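Local coordinates for protein probable AP endonuclease (African swine fever virus, PDB 6KI3) that probably cleaves DNA on the 5' side of abasic sites during repair, using bound zinc, and probably also removes mismatched 3' ends as an exonuclease, at residues A[14-19]-A[283-288]; A[22-27]-A[66-71]; A[32-37]-A[76-81]; A[222-227]-A[264-269]. All blocks are in the same frame, centred on the assembly; numbering follows the deposited sequence.

Contact 1. Residues A[14-19]-A[283-288]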
loop_
_atom_site.group_PDB
_atom_site.type_symbol
_atom_site.label_atom_id
_atom_site.label_comp_id
_atom_site.label_asym_id
_atom_site.label_seq_id
_atom_site.Cartn_x
_atom_site.Cartn_y
_atom_site.Cartn_z
ATOM N N ARG A 14 4.295 0.484 -17.600
ATOM C CA ARG A 14 4.614 -0.414 -18.710
ATOM C C ARG A 14 3.533 -1.410 -19.154
ATOM O O ARG A 14 3.397 -1.698 -20.344
ATOM C CB ARG A 14 5.913 -1.172 -18.411
ATOM C CG ARG A 14 6.261 -2.235 -19.441
ATOM C CD ARG A 14 7.384 -3.133 -18.948
ATOM N NE ARG A 14 7.081 -3.722 -17.647
ATOM C CZ ARG A 14 6.784 -5.003 -17.457
ATOM N NH1 ARG A 14 6.748 -5.837 -18.487
ATOM N NH2 ARG A 14 6.523 -5.451 -16.236
ATOM N N LEU A 15 2.793 -1.950 -18.194
ATOM C CA LEU A 15 1.809 -2.996 -18.437
ATOM C C LEU A 15 0.398 -2.463 -18.642
ATOM O O LEU A 15 -0.521 -3.259 -18.859
ATOM C CB LEU A 15 1.800 -4.003 -17.281
ATOM C CG LEU A 15 3.143 -4.699 -17.066
ATOM C CD1 LEU A 15 3.138 -5.569 -15.805
ATOM C CD2 LEU A 15 3.470 -5.516 -18.301
ATOM N N TRP A 16 0.200 -1.147 -18.593
ATOM C CA TRP A 16 -1.150 -0.603 -18.679
ATOM C C TRP A 16 -1.254 0.542 -19.681
ATOM O O TRP A 16 -2.299 0.717 -20.315
ATOM C CB TRP A 16 -1.619 -0.141 -17.298
ATOM C CG TRP A 16 -1.878 -1.270 -16.346
ATOM C CD1 TRP A 16 -1.062 -1.702 -15.340
ATOM C CD2 TRP A 16 -3.034 -2.115 -16.315
ATOM N NE1 TRP A 16 -1.641 -2.761 -14.682
ATOM C CE2 TRP A 16 -2.853 -3.034 -15.262
ATOM C CE3 TRP A 16 -4.205 -2.184 -17.075
ATOM C CZ2 TRP A 16 -3.798 -4.009 -14.950
ATOM C CZ3 TRP A 16 -5.143 -3.152 -16.764
ATOM C CH2 TRP A 16 -4.934 -4.051 -15.711
ATOM N N SER A 17 -0.190 1.325 -19.832
ATOM C CA SER A 17 -0.246 2.474 -20.725
ATOM C C SER A 17 -0.223 2.030 -22.181
ATOM O O SER A 17 0.491 1.095 -22.554
ATOM C CB SER A 17 0.917 3.427 -20.457
ATOM O OG SER A 17 0.817 4.008 -19.169
ATOM N N ASP A 18 -1.018 2.708 -23.003
ATOM C CA ASP A 18 -0.969 2.496 -24.441
ATOM C C ASP A 18 0.331 3.049 -25.010
ATOM O O ASP A 18 0.954 3.948 -24.438
ATOM C CB ASP A 18 -2.156 3.173 -25.124
ATOM C CG ASP A 18 -3.483 2.567 -24.726
ATOM O OD1 ASP A 18 -3.607 1.326 -24.772
ATOM O OD2 ASP A 18 -4.402 3.333 -24.367
ATOM N N SER A 19 0.740 2.500 -26.148
ATOM C CA SER A 19 1.863 3.074 -26.872
ATOM C C SER A 19 1.488 4.462 -27.374
ATOM O O SER A 19 0.364 4.692 -27.831
ATOM C CB SER A 19 2.265 2.174 -28.039
ATOM O OG SER A 19 1.150 1.886 -28.862
ATOM N N MET A 283 -0.663 -9.789 -20.288
ATOM C CA MET A 283 -1.645 -10.871 -20.227
ATOM C C MET A 283 -1.434 -11.759 -19.007
ATOM O O MET A 283 -2.408 -12.226 -18.399
ATOM C CB MET A 283 -1.599 -11.698 -21.512
ATOM C CG MET A 283 -2.577 -12.866 -21.516
ATOM S SD MET A 283 -2.912 -13.524 -23.167
ATOM C CE MET A 283 -1.494 -12.911 -24.079
ATOM N N GLN A 284 -0.177 -12.017 -18.639
ATOM C CA GLN A 284 0.072 -12.747 -17.402
ATOM C C GLN A 284 -0.542 -12.011 -16.219
ATOM O O GLN A 284 -1.260 -12.607 -15.407
ATOM C CB GLN A 284 1.569 -12.953 -17.172
ATOM C CG GLN A 284 2.384 -13.368 -18.369
ATOM C CD GLN A 284 3.860 -13.156 -18.123
ATOM O OE1 GLN A 284 4.607 -14.102 -17.861
ATOM N NE2 GLN A 284 4.281 -11.909 -18.168
ATOM N N LEU A 285 -0.276 -10.705 -16.115
ATOM C CA LEU A 285 -0.785 -9.915 -14.998
ATOM C C LEU A 285 -2.306 -9.936 -14.946
ATOM O O LEU A 285 -2.897 -10.062 -13.868
ATOM C CB LEU A 285 -0.273 -8.478 -15.105
ATOM C CG LEU A 285 -0.764 -7.502 -14.038
ATOM C CD1 LEU A 285 -0.321 -7.974 -12.672
ATOM C CD2 LEU A 285 -0.265 -6.091 -14.308
ATOM N N GLN A 286 -2.958 -9.814 -16.104
ATOM C CA GLN A 286 -4.414 -9.760 -16.119
ATOM C C GLN A 286 -5.024 -11.101 -15.731
ATOM O O GLN A 286 -6.028 -11.142 -15.012
ATOM C CB GLN A 286 -4.904 -9.306 -17.493
ATOM C CG GLN A 286 -4.508 -7.875 -17.824
ATOM C CD GLN A 286 -5.116 -7.377 -19.119
ATOM O OE1 GLN A 286 -6.294 -7.601 -19.394
ATOM N NE2 GLN A 286 -4.312 -6.691 -19.923
ATOM N N THR A 287 -4.426 -12.208 -16.178
ATOM C CA THR A 287 -4.923 -13.520 -15.773
ATOM C C THR A 287 -4.804 -13.710 -14.266
ATOM O O THR A 287 -5.704 -14.272 -13.629
ATOM C CB THR A 287 -4.168 -14.627 -16.511
ATOM O OG1 THR A 287 -4.221 -14.388 -17.924
ATOM C CG2 THR A 287 -4.790 -15.985 -16.211
ATOM N N ALA A 288 -3.705 -13.236 -13.676
ATOM C CA ALA A 288 -3.513 -13.389 -12.237
ATOM C C ALA A 288 -4.514 -12.553 -11.450
ATOM O O ALA A 288 -5.082 -13.025 -10.458
ATOM C CB ALA A 288 -2.081 -13.012 -11.857
#
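Apolar packing of Leu-15 and Trp-16 against Leu-285 holds the short helix 13-16, just after the first strand of the fold, to the start of the final helix 282-300. One methyl does most of the touching: Leu-285 CD2 lies 3.8 Å from Leu-15 CD1 and 3.6 Å from Trp-16 NE1. The leucine reaches both because its CG stands anti to the backbone N (chi1 178°), which carries the branch across the gap. Its side chain runs at about a right angle to that of the tryptophan, with CD2 lying obliquely to the indole. Farther along the same ring, Trp-16 CH2 approaches Gln-286 CG at 4.4 Å. In a TIM barrel the first and last strands must pair to shut the ring, here 6-10 with 272-275, and this packing joins the elements that come after those two strands in the chain. Phe-36 meets Trp-16 edge to face, so that helices 25-39 and 282-300 both touch the indole. Leu-15 CD2 lies off-centre over one face of the Arg-14 guanidinium, whose NH1 and NH2 are bonded to Gly-280 O and Leu-279 O. At the far end of segment 14-19, Ser-19 OG hydrogen-bonds a phosphate of the bound DNA.

Contact 2. Residues A[22-27]-A[66-71]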
loop_
_atom_site.group_PDB
_atom_site.type_symbol
_atom_site.label_atom_id
_atom_site.label_comp_id
_atom_site.label_asym_id
_atom_site.label_seq_id
_atom_site.Cartn_x
_atom_site.Cartn_y
_atom_site.Cartn_z
ATOM N N THR A 22 2.319 9.629 -24.696
ATOM C CA THR A 22 2.910 10.964 -24.703
ATOM C C THR A 22 2.902 11.623 -23.330
ATOM O O THR A 22 3.702 11.276 -22.457
ATOM C CB THR A 22 2.190 11.867 -25.712
ATOM O OG1 THR A 22 0.922 12.274 -25.180
ATOM C CG2 THR A 22 1.971 11.135 -27.029
ATOM N N THR A 23 1.987 12.571 -23.134
ATOM C CA THR A 23 2.019 13.470 -21.990
ATOM C C THR A 23 1.057 13.082 -20.873
ATOM O O THR A 23 1.088 13.713 -19.811
ATOM C CB THR A 23 1.704 14.900 -22.447
ATOM O OG1 THR A 23 1.722 15.782 -21.320
ATOM C CG2 THR A 23 0.330 14.955 -23.109
ATOM N N THR A 24 0.212 12.076 -21.076
ATOM C CA THR A 24 -0.813 11.691 -20.107
ATOM C C THR A 24 -0.772 10.189 -19.850
ATOM O O THR A 24 -1.793 9.500 -19.879
ATOM C CB THR A 24 -2.202 12.100 -20.592
ATOM O OG1 THR A 24 -2.464 11.483 -21.860
ATOM C CG2 THR A 24 -2.299 13.613 -20.742
ATOM N N CYS A 25 0.421 9.661 -19.570
ATOM C CA CYS A 25 0.590 8.211 -19.520
ATOM C C CYS A 25 -0.001 7.598 -18.254
ATOM O O CYS A 25 -0.539 6.486 -18.301
ATOM C CB CYS A 25 2.069 7.858 -19.649
ATOM S SG CYS A 25 2.742 8.248 -21.278
ATOM N N ILE A 26 0.091 8.290 -17.117
ATOM C CA ILE A 26 -0.440 7.732 -15.875
ATOM C C ILE A 26 -1.961 7.659 -15.931
ATOM O O ILE A 26 -2.562 6.627 -15.610
ATOM C CB ILE A 26 0.039 8.549 -14.662
ATOM C CG1 ILE A 26 1.566 8.546 -14.584
ATOM C CG2 ILE A 26 -0.570 7.995 -13.379
ATOM C CD1 ILE A 26 2.118 9.336 -13.417
ATOM N N THR A 27 -2.604 8.757 -16.337
ATOM C CA THR A 27 -4.060 8.764 -16.453
ATOM C C THR A 27 -4.532 7.776 -17.511
ATOM O O THR A 27 -5.561 7.111 -17.336
ATOM C CB THR A 27 -4.552 10.174 -16.781
ATOM O OG1 THR A 27 -3.943 11.115 -15.888
ATOM C CG2 THR A 27 -6.063 10.256 -16.637
ATOM N N LYS A 66 -1.152 15.672 -14.894
ATOM C CA LYS A 66 -1.656 16.129 -13.603
ATOM C C LYS A 66 -3.078 16.665 -13.716
ATOM O O LYS A 66 -3.888 16.489 -12.799
ATOM C CB LYS A 66 -0.721 17.192 -13.025
ATOM C CG LYS A 66 0.664 16.665 -12.683
ATOM C CD LYS A 66 1.656 17.788 -12.426
ATOM C CE LYS A 66 1.344 18.527 -11.136
ATOM N NZ LYS A 66 2.482 19.390 -10.713
ATOM N N VAL A 67 -3.403 17.320 -14.832
ATOM C CA VAL A 67 -4.747 17.862 -15.007
ATOM C C VAL A 67 -5.738 16.748 -15.320
ATOM O O VAL A 67 -6.846 16.711 -14.771
ATOM C CB VAL A 67 -4.746 18.946 -16.100
ATOM C CG1 VAL A 67 -6.157 19.463 -16.341
ATOM C CG2 VAL A 67 -3.814 20.084 -15.713
ATOM N N GLU A 68 -5.359 15.820 -16.202
ATOM C CA GLU A 68 -6.260 14.725 -16.549
ATOM C C GLU A 68 -6.439 13.752 -15.391
ATOM O O GLU A 68 -7.522 13.176 -15.234
ATOM C CB GLU A 68 -5.742 13.992 -17.787
ATOM C CG GLU A 68 -5.725 14.842 -19.049
ATOM C CD GLU A 68 -7.105 15.346 -19.431
ATOM O OE1 GLU A 68 -7.996 14.509 -19.690
ATOM O OE2 GLU A 68 -7.300 16.579 -19.467
ATOM N N LEU A 69 -5.401 13.556 -14.572
ATOM C CA LEU A 69 -5.510 12.619 -13.459
ATOM C C LEU A 69 -6.541 13.088 -12.441
ATOM O O LEU A 69 -7.290 12.274 -11.888
ATOM C CB LEU A 69 -4.147 12.428 -12.794
ATOM C CG LEU A 69 -4.101 11.472 -11.603
ATOM C CD1 LEU A 69 -4.658 10.113 -11.990
ATOM C CD2 LEU A 69 -2.679 11.343 -11.081
ATOM N N LEU A 70 -6.596 14.397 -12.182
ATOM C CA LEU A 70 -7.594 14.922 -11.257
ATOM C C LEU A 70 -9.005 14.709 -11.788
ATOM O O LEU A 70 -9.907 14.316 -11.038
ATOM C CB LEU A 70 -7.341 16.406 -10.996
ATOM C CG LEU A 70 -8.333 17.088 -10.053
ATOM C CD1 LEU A 70 -8.195 16.531 -8.646
ATOM C CD2 LEU A 70 -8.133 18.596 -10.062
ATOM N N LYS A 71 -9.216 14.964 -13.082
ATOM C CA LYS A 71 -10.524 14.723 -13.682
ATOM C C LYS A 71 -10.881 13.242 -13.642
ATOM O O LYS A 71 -12.026 12.880 -13.351
ATOM C CB LYS A 71 -10.543 15.241 -15.120
ATOM C CG LYS A 71 -10.405 16.750 -15.240
ATOM C CD LYS A 71 -9.918 17.149 -16.626
ATOM C CE LYS A 71 -10.808 16.578 -17.715
ATOM N NZ LYS A 71 -10.271 16.872 -19.073
#
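Thr-27 lies over the peptide link between Glu-68 and Leu-69, with one branch on each residue. Its methyl CG2 rests 3.6 Å from Glu-68 O, while OG1 comes within 3.4 Å of Leu-69 CB. CG2 is anti to the backbone N and OG1 sits beside that N (chi1 -49°), and this fork lets the short side chain touch two successive residues of the opposite helix. The backbones are correspondingly close, with Thr-27 CA only 5.1 Å from Leu-69 CA. Although OG1 is also near Leu-69 N, the angle is too poor for a hydrogen bond; the hydroxyl is instead bonded to Asp-65 OD1, one turn back on helix 63-76. The other oxygen of that carboxylate, OD2, takes the amide of Ile-26, so a single aspartate grips the beginning of helix 25-39 by a side chain and a backbone N-H. The two helices follow the first and second strands of the TIM barrel, and the contact packs one of these neighbouring outer helices against the other, away from the zinc sites. Nearer the solvent, Thr-24 CG2 meets Glu-68 CG at 4.0 Å, the two side chains crossing at a slant. Glu-68 then bends at chi2 (-60°), turning its carboxylate away from segment 22-27 and into a salt bridge along its own helix: Lys-71 NZ meets OE2 on the syn side at 3.0 Å. The disulfide between Cys-21 and Cys-25 ties the loop before helix 25-39 to its first turn.

Contact 3. Residues A[32-37]-A[76-81]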
loop_
_atom_site.group_PDB
_atom_site.type_symbol
_atom_site.label_atom_id
_atom_site.label_comp_id
_atom_site.label_asym_id
_atom_site.label_seq_id
_atom_site.Cartn_x
_atom_site.Cartn_y
_atom_site.Cartn_z
ATOM N N ASN A 32 -7.185 2.489 -18.731
ATOM C CA ASN A 32 -7.203 1.090 -19.144
ATOM C C ASN A 32 -7.403 0.169 -17.948
ATOM O O ASN A 32 -8.067 -0.869 -18.058
ATOM C CB ASN A 32 -5.908 0.746 -19.879
ATOM C CG ASN A 32 -5.690 1.605 -21.107
ATOM O OD1 ASN A 32 -6.635 2.169 -21.659
ATOM N ND2 ASN A 32 -4.441 1.713 -21.542
ATOM N N TYR A 33 -6.841 0.538 -16.795
ATOM C CA TYR A 33 -6.999 -0.266 -15.587
ATOM C C TYR A 33 -8.433 -0.233 -15.074
ATOM O O TYR A 33 -8.908 -1.221 -14.501
ATOM C CB TYR A 33 -6.013 0.224 -14.525
ATOM C CG TYR A 33 -6.391 -0.061 -13.089
ATOM C CD1 TYR A 33 -6.049 -1.263 -12.483
ATOM C CD2 TYR A 33 -7.055 0.891 -12.327
ATOM C CE1 TYR A 33 -6.380 -1.517 -11.165
ATOM C CE2 TYR A 33 -7.392 0.646 -11.012
ATOM C CZ TYR A 33 -7.051 -0.556 -10.435
ATOM O OH TYR A 33 -7.387 -0.796 -9.125
ATOM N N VAL A 34 -9.137 0.883 -15.271
ATOM C CA VAL A 34 -10.549 0.943 -14.901
ATOM C C VAL A 34 -11.390 0.144 -15.888
ATOM O O VAL A 34 -12.356 -0.527 -15.504
ATOM C CB VAL A 34 -11.009 2.409 -14.804
ATOM C CG1 VAL A 34 -12.528 2.505 -14.832
ATOM C CG2 VAL A 34 -10.463 3.045 -13.536
ATOM N N ALA A 35 -11.035 0.195 -17.176
ATOM C CA ALA A 35 -11.732 -0.616 -18.168
ATOM C C ALA A 35 -11.585 -2.102 -17.863
ATOM O O ALA A 35 -12.554 -2.864 -17.960
ATOM C CB ALA A 35 -11.207 -0.300 -19.568
ATOM N N PHE A 36 -10.376 -2.529 -17.489
ATOM C CA PHE A 36 -10.159 -3.920 -17.110
ATOM C C PHE A 36 -11.027 -4.319 -15.923
ATOM O O PHE A 36 -11.447 -5.477 -15.824
ATOM C CB PHE A 36 -8.679 -4.145 -16.798
ATOM C CG PHE A 36 -8.372 -5.505 -16.237
ATOM C CD1 PHE A 36 -8.262 -6.605 -17.071
ATOM C CD2 PHE A 36 -8.179 -5.677 -14.877
ATOM C CE1 PHE A 36 -7.975 -7.854 -16.555
ATOM C CE2 PHE A 36 -7.891 -6.923 -14.356
ATOM C CZ PHE A 36 -7.788 -8.011 -15.197
ATOM N N GLY A 37 -11.312 -3.378 -15.022
ATOM C CA GLY A 37 -12.153 -3.696 -13.879
ATOM C C GLY A 37 -13.600 -3.936 -14.261
ATOM O O GLY A 37 -14.264 -4.808 -13.693
ATOM N N HIS A 76 -14.561 8.937 -11.771
ATOM C CA HIS A 76 -14.826 7.593 -11.280
ATOM C C HIS A 76 -14.799 7.500 -9.761
ATOM O O HIS A 76 -15.063 6.419 -9.221
ATOM C CB HIS A 76 -13.818 6.607 -11.875
ATOM C CG HIS A 76 -13.959 6.420 -13.352
ATOM N ND1 HIS A 76 -14.808 5.488 -13.907
ATOM C CD2 HIS A 76 -13.360 7.048 -14.392
ATOM C CE1 HIS A 76 -14.726 5.547 -15.223
ATOM N NE2 HIS A 76 -13.854 6.486 -15.545
ATOM N N ASN A 77 -14.495 8.598 -9.067
ATOM C CA ASN A 77 -14.439 8.620 -7.605
ATOM C C ASN A 77 -13.459 7.568 -7.082
ATOM O O ASN A 77 -13.798 6.721 -6.252
ATOM C CB ASN A 77 -15.832 8.428 -7.002
ATOM C CG ASN A 77 -15.860 8.688 -5.517
ATOM O OD1 ASN A 77 -15.183 9.584 -5.015
ATOM N ND2 ASN A 77 -16.620 7.881 -4.797
ATOM N N LEU A 78 -12.230 7.625 -7.586
ATOM C CA LEU A 78 -11.205 6.653 -7.236
ATOM C C LEU A 78 -10.414 7.115 -6.022
ATOM O O LEU A 78 -10.077 8.296 -5.896
ATOM C CB LEU A 78 -10.255 6.426 -8.414
ATOM C CG LEU A 78 -10.700 5.435 -9.488
ATOM C CD1 LEU A 78 -9.737 5.459 -10.663
ATOM C CD2 LEU A 78 -10.795 4.036 -8.904
ATOM N N TRP A 79 -10.120 6.175 -5.126
ATOM C CA TRP A 79 -9.217 6.428 -4.006
ATOM C C TRP A 79 -7.822 6.015 -4.454
ATOM O O TRP A 79 -7.463 4.837 -4.404
ATOM C CB TRP A 79 -9.657 5.664 -2.763
ATOM C CG TRP A 79 -8.975 6.121 -1.507
ATOM C CD1 TRP A 79 -9.454 7.018 -0.597
ATOM C CD2 TRP A 79 -7.689 5.710 -1.025
ATOM N NE1 TRP A 79 -8.549 7.189 0.422
ATOM C CE2 TRP A 79 -7.456 6.397 0.183
ATOM C CE3 TRP A 79 -6.712 4.826 -1.495
ATOM C CZ2 TRP A 79 -6.288 6.231 0.925
ATOM C CZ3 TRP A 79 -5.554 4.662 -0.757
ATOM C CH2 TRP A 79 -5.352 5.360 0.439
ATOM N N VAL A 80 -7.035 6.982 -4.904
ATOM C CA VAL A 80 -5.704 6.721 -5.438
ATOM C C VAL A 80 -4.665 7.125 -4.404
ATOM O O VAL A 80 -4.762 8.196 -3.790
ATOM C CB VAL A 80 -5.483 7.467 -6.768
ATOM C CG1 VAL A 80 -4.145 7.079 -7.379
ATOM C CG2 VAL A 80 -6.623 7.174 -7.732
ATOM N N VAL A 81 -3.677 6.261 -4.201
ATOM C CA VAL A 81 -2.545 6.550 -3.333
ATOM C C VAL A 81 -1.277 6.450 -4.167
ATOM O O VAL A 81 -1.181 5.640 -5.095
ATOM C CB VAL A 81 -2.493 5.601 -2.111
ATOM C CG1 VAL A 81 -2.234 4.162 -2.545
ATOM C CG2 VAL A 81 -1.449 6.065 -1.103
#
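Val-34 and His-76 mark the closest approach of the two backbones, their CA atoms 8.7 Å apart, a gap bridged entirely by side chains. Segment 32-37 is continuous helix. Segment 76-81 instead changes direction: it leaves the end of helix 63-76, turns at Asn-77, whose positive phi (57°) makes it the C-prime residue of a Schellman motif, and enters strand 79-83. The turn places His-76 and Leu-78 on the same neighbour, and Val-34 answers them with one methyl each. CG1 sits over a face of the His-76 imidazole in a CH-pi contact, 4.0 Å from the ring centroid and 24° off the normal. It is displaced toward the rim, with CE1 the nearest ring atom at 3.8 Å. The other methyl, CG2, meets Leu-78 CD1 at 3.8 Å as the valine and leucine run antiparallel alongside one another. With CG1 anti to the backbone N (chi1 163°), the valine divides its branches between an exposed ring and a buried leucine, so the contact runs from the surface inward. Deeper still, the hydroxyl of Tyr-33 is bonded to Ser-46 O and Ala-9 N, fastening the same helix to the first two strands. Beyond Leu-78, Trp-79 pairs through its backbone with Lys-45 and Ala-47. An outer helix packed across the junction where the next helix turns back into a parallel strand is part of the repeating helix-strand architecture of the TIM barrel.

Contact 4. Residues A[222-227]-A[264-269]. With ZN (zinc ion), chain J.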
loop_
_atom_site.group_PDB
_atom_site.type_symbol
_atom_site.label_atom_id
_atom_site.label_comp_id
_atom_site.label_asym_id
_atom_site.label_seq_id
_atom_site.Cartn_x
_atom_site.Cartn_y
_atom_site.Cartn_z
ATOM N N PHE A 222 -4.132 -1.110 3.323
ATOM C CA PHE A 222 -3.611 -2.467 3.242
ATOM C C PHE A 222 -3.020 -2.762 1.872
ATOM O O PHE A 222 -3.547 -2.325 0.843
ATOM C CB PHE A 222 -4.702 -3.495 3.547
ATOM C CG PHE A 222 -5.028 -3.608 5.003
ATOM C CD1 PHE A 222 -5.991 -2.798 5.574
ATOM C CD2 PHE A 222 -4.363 -4.524 5.802
ATOM C CE1 PHE A 222 -6.289 -2.899 6.914
ATOM C CE2 PHE A 222 -4.657 -4.631 7.146
ATOM C CZ PHE A 222 -5.622 -3.817 7.703
ATOM N N HIS A 223 -1.921 -3.512 1.879
ATOM C CA HIS A 223 -1.368 -4.152 0.691
ATOM C C HIS A 223 -1.648 -5.646 0.818
ATOM O O HIS A 223 -1.018 -6.331 1.631
ATOM C CB HIS A 223 0.129 -3.883 0.559
ATOM C CG HIS A 223 0.464 -2.474 0.183
ATOM N ND1 HIS A 223 1.739 -1.960 0.289
ATOM C CD2 HIS A 223 -0.305 -1.473 -0.307
ATOM C CE1 HIS A 223 1.739 -0.702 -0.116
ATOM N NE2 HIS A 223 0.511 -0.383 -0.481
ATOM N N LEU A 224 -2.599 -6.144 0.030
ATOM C CA LEU A 224 -3.007 -7.549 0.092
ATOM C C LEU A 224 -2.085 -8.357 -0.811
ATOM O O LEU A 224 -2.338 -8.527 -2.004
ATOM C CB LEU A 224 -4.468 -7.709 -0.310
ATOM C CG LEU A 224 -5.498 -6.998 0.568
ATOM C CD1 LEU A 224 -6.910 -7.432 0.199
ATOM C CD2 LEU A 224 -5.220 -7.254 2.041
ATOM N N ASN A 225 -1.003 -8.871 -0.230
ATOM C CA ASN A 225 0.003 -9.617 -0.974
ATOM C C ASN A 225 0.279 -10.942 -0.285
ATOM O O ASN A 225 0.561 -10.974 0.918
ATOM C CB ASN A 225 1.309 -8.824 -1.100
ATOM C CG ASN A 225 1.117 -7.479 -1.767
ATOM O OD1 ASN A 225 0.296 -7.331 -2.672
ATOM N ND2 ASN A 225 1.882 -6.487 -1.325
ATOM N N ASP A 226 0.194 -12.029 -1.044
ATOM C CA ASP A 226 0.763 -13.288 -0.600
ATOM C C ASP A 226 2.278 -13.240 -0.783
ATOM O O ASP A 226 2.813 -12.391 -1.500
ATOM C CB ASP A 226 0.157 -14.458 -1.377
ATOM C CG ASP A 226 0.169 -15.755 -0.588
ATOM O OD1 ASP A 226 1.162 -16.012 0.122
ATOM O OD2 ASP A 226 -0.817 -16.517 -0.680
ATOM N N ALA A 227 2.975 -14.154 -0.116
ATOM C CA ALA A 227 4.431 -14.154 -0.110
ATOM C C ALA A 227 4.954 -15.477 -0.647
ATOM O O ALA A 227 4.514 -16.547 -0.213
ATOM C CB ALA A 227 4.978 -13.901 1.296
ATOM N N GLU A 264 -12.530 -9.088 6.011
ATOM C CA GLU A 264 -13.631 -8.682 6.880
ATOM C C GLU A 264 -13.309 -7.388 7.618
ATOM O O GLU A 264 -14.186 -6.533 7.793
ATOM C CB GLU A 264 -13.962 -9.801 7.868
ATOM C CG GLU A 264 -14.681 -10.989 7.243
ATOM C CD GLU A 264 -14.966 -12.092 8.247
ATOM O OE1 GLU A 264 -14.151 -12.275 9.177
ATOM O OE2 GLU A 264 -16.006 -12.770 8.112
ATOM N N TYR A 265 -12.061 -7.223 8.064
ATOM C CA TYR A 265 -11.673 -5.976 8.713
ATOM C C TYR A 265 -11.673 -4.820 7.721
ATOM O O TYR A 265 -12.115 -3.712 8.050
ATOM C CB TYR A 265 -10.299 -6.127 9.369
ATOM C CG TYR A 265 -9.697 -4.830 9.866
ATOM C CD1 TYR A 265 -8.911 -4.040 9.036
ATOM C CD2 TYR A 265 -9.906 -4.399 11.169
ATOM C CE1 TYR A 265 -8.363 -2.857 9.486
ATOM C CE2 TYR A 265 -9.354 -3.217 11.627
ATOM C CZ TYR A 265 -8.585 -2.451 10.781
ATOM O OH TYR A 265 -8.033 -1.273 11.225
ATOM N N ILE A 266 -11.169 -5.056 6.508
ATOM C CA ILE A 266 -11.176 -4.021 5.478
ATOM C C ILE A 266 -12.607 -3.623 5.138
ATOM O O ILE A 266 -12.902 -2.447 4.896
ATOM C CB ILE A 266 -10.405 -4.509 4.237
ATOM C CG1 ILE A 266 -8.910 -4.604 4.544
ATOM C CG2 ILE A 266 -10.650 -3.593 3.047
ATOM C CD1 ILE A 266 -8.116 -5.315 3.474
ATOM N N THR A 267 -13.521 -4.595 5.131
ATOM C CA THR A 267 -14.922 -4.298 4.849
ATOM C C THR A 267 -15.549 -3.465 5.961
ATOM O O THR A 267 -16.123 -2.401 5.703
ATOM C CB THR A 267 -15.699 -5.601 4.651
ATOM O OG1 THR A 267 -15.319 -6.204 3.407
ATOM C CG2 THR A 267 -17.195 -5.339 4.643
ATOM N N ARG A 268 -15.439 -3.930 7.207
ATOM C CA ARG A 268 -16.083 -3.262 8.331
ATOM C C ARG A 268 -15.505 -1.884 8.623
ATOM O O ARG A 268 -16.124 -1.122 9.373
ATOM C CB ARG A 268 -15.986 -4.131 9.587
ATOM N N HIS A 269 -14.343 -1.548 8.065
ATOM C CA HIS A 269 -13.741 -0.239 8.271
ATOM C C HIS A 269 -13.544 0.539 6.979
ATOM O O HIS A 269 -12.967 1.634 7.018
ATOM C CB HIS A 269 -12.399 -0.378 9.001
ATOM C CG HIS A 269 -12.536 -0.788 10.434
ATOM N ND1 HIS A 269 -12.880 0.099 11.430
ATOM C CD2 HIS A 269 -12.382 -1.990 11.037
ATOM C CE1 HIS A 269 -12.927 -0.537 12.587
ATOM N NE2 HIS A 269 -12.629 -1.807 12.376
HETATM ZN ZN ZN J . 3.815 -2.844 -0.323
#
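Phe-222 and Leu-224 meet Tyr-265 and Ile-266 between strand 220-227 and helix 258-269, the helix of a beta-alpha-beta crossover in the TIM barrel, which leads on to the parallel strand 272-275. In the aromatic part, the rings of Phe-222 and Tyr-265 meet edge against edge, their planes at 73°, without stacking, and their CE1 atoms come to 3.3 Å. Tyr-265 holds its CG anti to the backbone N (chi1 170°), which brings its ring there. Aliphatic packing centres on Ile-266. Its CG1 lies 3.6 Å from Phe-222 CD1 as the isoleucine passes alongside the ring in the opposite sense, and its CD1 reaches on to meet Leu-224 CD2 tip to tip at 3.8 Å. All four residues are buried, between barrel wall and helix. Metal coordination belongs to the residue between the two strand contacts: His-223 points away from the helix, to the zinc side, and its ND1 binds zinc at 2.3 Å. Glu-147, Asp-184, Glu-276 and a phosphate of the bound DNA supply the other ligands. Asn-225 ND2 holds the zinc-binding OE2 of Glu-276, and the imidazole's rotation is fixed from its other nitrogen, His-223 NE2, by a hydrogen bond to Gln-48 OE1.

In the fold
From the N terminus, the chain passes strand 6-10 and at 14-19 opens contact 1, which closes only at 283-288 and so embraces the other three. Helix 25-39 comes next and serves twice: its start opens contact 2 and its middle contact 3. These close at 66-71 and 76-81, so the two loops cross and lash the helix to helix 63-76 and to the turn before strand 79-83. Contact 1 touches both, through Ser-17 with Cys-25 and Trp-16 with Asn-32. Contact 4 forms in series, later in the chain, across the crossover from strand 220-227 to helix 258-269. Contacts 2 and 3 join early parts of the barrel, contact 4 later ones, and contact 1 the two ends.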